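Local structure of adenylate cyclase-like protein (Chlamydia trachomatis, 3GQS) at residues Thr26-Ser31 with His49-Ile54. The protein is of unknown function, but this piece is its forkhead-associated (FHA) domain, a fold that in relatives recognises phosphothreonine peptides. Sequence-based numbering, arbitrary orientation.
Sequences TYIVGS and HAKIII
Tyr27 and Val29 pair antiparallel with Ile52 and Ala50, joining strands 26-30 and 50-54 in one sheet of the FHA beta sandwich; the strand axes approach to 4.6 Å at 159°. Tyr27 and Ile52 form a hydrogen-bonded pair with two reciprocal bonds, Tyr27 N to Ile52 O and Ile52 N to Tyr27 O, each 2.8 Å. The straightest bond runs from Val29 N to Ala50 O, with an N-H...O angle of 175°. A classic beta bulge ends the ladder: Val29 O accepts His49 N at 2.9 Å and Ala50 N, weakly, at 3.3 Å. The imidazole of His49 turns from strand 26-30, its ND1 bonded to Ser46 N and its NE2 to Gly70 O, which ties the bulge to two loops. The Tyr27 hydroxyl bonds Asp22 N.

Apolar contacts lie on both faces. On the Tyr27, Val29, Ala50 and Ile52 face, which looks into the sandwich, CG2 of Val29, the branch anti to the carbonyl carbon and beside the backbone N, meets CD1 of Ile52 at 4.0 Å, while Leu92 and Leu21 of the other sheet add to the packing. On the partly exposed face, Lys51 and Ile28 run side by side, CD of the lysine near Ile28 CG1. Beyond the ladder, Ile54 approaches the Tyr27 ring obliquely, its CD1 lying 4.1 Å from Tyr27 CD2.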
ATOM      1  N   THR A  26       6.201   4.337  -8.404  1.00 27.67           N
ATOM      2  CA  THR A  26       5.652   3.041  -8.020  1.00 26.45           C
ATOM      3  C   THR A  26       6.386   2.571  -6.767  1.00 26.46           C
ATOM      4  O   THR A  26       7.595   2.667  -6.703  1.00 25.26           O
ATOM      5  CB  THR A  26       5.916   2.011  -9.115  1.00 26.83           C
ATOM      6  OG1 THR A  26       5.348   2.478 -10.367  1.00 29.56           O
ATOM      7  CG2 THR A  26       5.373   0.624  -8.751  1.00 24.95           C
ATOM      8  N   TYR A  27       5.650   2.024  -5.795  1.00 25.62           N
ATOM      9  CA  TYR A  27       6.253   1.592  -4.534  1.00 25.45           C
ATOM     10  C   TYR A  27       5.770   0.188  -4.174  1.00 23.50           C
ATOM     11  O   TYR A  27       4.624  -0.113  -4.205  1.00 23.34           O
ATOM     12  CB  TYR A  27       5.869   2.547  -3.387  1.00 25.78           C
ATOM     13  CG  TYR A  27       6.383   3.966  -3.538  1.00 25.49           C
ATOM     14  CD1 TYR A  27       7.463   4.423  -2.815  1.00 22.24           C
ATOM     15  CD2 TYR A  27       5.723   4.860  -4.349  1.00 23.66           C
ATOM     16  CE1 TYR A  27       7.896   5.726  -2.945  1.00 21.35           C
ATOM     17  CE2 TYR A  27       6.179   6.151  -4.499  1.00 23.42           C
ATOM     18  CZ  TYR A  27       7.259   6.574  -3.824  1.00 21.45           C
ATOM     19  OH  TYR A  27       7.678   7.896  -4.007  1.00 20.37           O
ATOM     20  N   ILE A  28       6.678  -0.659  -3.822  1.00 23.59           N
ATOM     21  CA  ILE A  28       6.337  -2.020  -3.460  1.00 23.40           C
ATOM     22  C   ILE A  28       6.275  -2.098  -1.944  1.00 23.41           C
ATOM     23  O   ILE A  28       7.174  -1.653  -1.285  1.00 23.71           O
ATOM     24  CB  ILE A  28       7.400  -2.966  -3.969  1.00 23.09           C
ATOM     25  CG1 ILE A  28       7.436  -2.905  -5.536  1.00 23.50           C
ATOM     26  CG2 ILE A  28       7.159  -4.375  -3.486  1.00 20.66           C
ATOM     27  CD1 ILE A  28       8.659  -3.662  -6.164  1.00 17.79           C
ATOM     28  N   VAL A  29       5.205  -2.656  -1.430  1.00 24.23           N
ATOM     29  CA  VAL A  29       5.037  -2.808   0.026  1.00 25.88           C
ATOM     30  C   VAL A  29       5.254  -4.312   0.336  1.00 25.00           C
ATOM     31  O   VAL A  29       4.631  -5.139  -0.244  1.00 26.86           O
ATOM     32  CB  VAL A  29       3.645  -2.322   0.514  1.00 25.66           C
ATOM     33  CG1 VAL A  29       3.465  -2.514   2.128  1.00 27.39           C
ATOM     34  CG2 VAL A  29       3.411  -0.877   0.102  1.00 25.67           C
ATOM     35  N   GLY A  30       6.169  -4.631   1.214  1.00 24.90           N
ATOM     36  CA  GLY A  30       6.367  -6.020   1.593  1.00 25.89           C
ATOM     37  C   GLY A  30       7.193  -6.155   2.852  1.00 26.18           C
ATOM     38  O   GLY A  30       7.544  -5.159   3.463  1.00 26.52           O
ATOM     39  N   SER A  31       7.519  -7.400   3.196  1.00 26.27           N
ATOM     40  CA  SER A  31       8.306  -7.722   4.390  1.00 25.43           C
ATOM     41  C   SER A  31       9.805  -7.902   4.138  1.00 25.81           C
ATOM     42  O   SER A  31      10.572  -7.868   5.103  1.00 25.62           O
ATOM     43  CB  SER A  31       7.757  -8.991   5.066  1.00 25.40           C
ATOM     44  OG  SER A  31       7.629 -10.097   4.163  1.00 26.61           O
ATOM     45  N   HIS A  49       4.327  -7.687  -1.632  1.00 28.66           N
ATOM     46  CA  HIS A  49       2.952  -7.992  -1.418  1.00 28.55           C
ATOM     47  C   HIS A  49       2.001  -7.231  -2.354  1.00 29.61           C
ATOM     48  O   HIS A  49       1.066  -7.794  -2.923  1.00 30.21           O
ATOM     49  CB  HIS A  49       2.641  -7.635   0.036  1.00 27.92           C
ATOM     50  CG  HIS A  49       1.314  -8.152   0.506  1.00 24.74           C
ATOM     51  ND1 HIS A  49       1.195  -9.066   1.530  1.00 21.33           N
ATOM     52  CD2 HIS A  49       0.057  -7.878   0.085  1.00 21.31           C
ATOM     53  CE1 HIS A  49      -0.087  -9.360   1.685  1.00 21.33           C
ATOM     54  NE2 HIS A  49      -0.802  -8.643   0.827  1.00 20.91           N
ATOM     55  N   ALA A  50       2.232  -5.931  -2.428  1.00 29.78           N
ATOM     56  CA  ALA A  50       1.338  -4.983  -3.079  1.00 28.90           C
ATOM     57  C   ALA A  50       2.218  -3.935  -3.721  1.00 28.39           C
ATOM     58  O   ALA A  50       3.287  -3.644  -3.238  1.00 26.33           O
ATOM     59  CB  ALA A  50       0.379  -4.297  -2.068  1.00 29.46           C
ATOM     60  N   LYS A  51       1.708  -3.352  -4.795  1.00 28.59           N
ATOM     61  CA  LYS A  51       2.398  -2.292  -5.483  1.00 29.34           C
ATOM     62  C   LYS A  51       1.489  -1.110  -5.603  1.00 28.10           C
ATOM     63  O   LYS A  51       0.337  -1.272  -5.896  1.00 28.53           O
ATOM     64  CB  LYS A  51       2.828  -2.745  -6.869  1.00 29.63           C
ATOM     65  CG  LYS A  51       3.903  -1.863  -7.386  1.00 34.72           C
ATOM     66  CD  LYS A  51       5.069  -2.617  -8.089  1.00 38.06           C
ATOM     67  CE  LYS A  51       4.685  -3.254  -9.321  1.00 40.04           C
ATOM     68  NZ  LYS A  51       5.839  -4.141  -9.810  1.00 43.50           N
ATOM     69  N   ILE A  52       2.011   0.069  -5.325  1.00 27.46           N
ATOM     70  CA  ILE A  52       1.213   1.292  -5.343  1.00 27.62           C
ATOM     71  C   ILE A  52       1.798   2.207  -6.397  1.00 27.17           C
ATOM     72  O   ILE A  52       2.945   2.576  -6.346  1.00 27.62           O
ATOM     73  CB  ILE A  52       1.181   2.001  -3.935  1.00 28.27           C
ATOM     74  CG1 ILE A  52       0.654   1.028  -2.886  1.00 28.34           C
ATOM     75  CG2 ILE A  52       0.367   3.352  -3.967  1.00 25.20           C
ATOM     76  CD1 ILE A  52       0.675   1.605  -1.419  1.00 28.50           C
ATOM     77  N   ILE A  53       0.989   2.515  -7.384  1.00 27.47           N
ATOM     78  CA  ILE A  53       1.417   3.296  -8.530  1.00 26.79           C
ATOM     79  C   ILE A  53       0.743   4.633  -8.476  1.00 26.68           C
ATOM     80  O   ILE A  53      -0.473   4.738  -8.546  1.00 25.99           O
ATOM     81  CB  ILE A  53       1.058   2.577  -9.840  1.00 27.54           C
ATOM     82  CG1 ILE A  53       1.912   1.309  -9.980  1.00 28.73           C
ATOM     83  CG2 ILE A  53       1.263   3.506 -11.084  1.00 25.19           C
ATOM     84  CD1 ILE A  53       1.154   0.135 -10.549  1.00 30.36           C
ATOM     85  N   ILE A  54       1.530   5.674  -8.335  1.00 27.88           N
ATOM     86  CA  ILE A  54       0.956   7.018  -8.320  1.00 29.09           C
ATOM     87  C   ILE A  54       1.139   7.565  -9.710  1.00 30.54           C
ATOM     88  O   ILE A  54       2.254   7.750 -10.176  1.00 30.60           O
ATOM     89  CB  ILE A  54       1.559   7.936  -7.258  1.00 29.73           C
ATOM     90  CG1 ILE A  54       1.151   7.414  -5.850  1.00 30.88           C
ATOM     91  CG2 ILE A  54       1.026   9.361  -7.413  1.00 26.99           C
ATOM     92  CD1 ILE A  54       2.191   6.711  -5.215  1.00 32.53           C
TER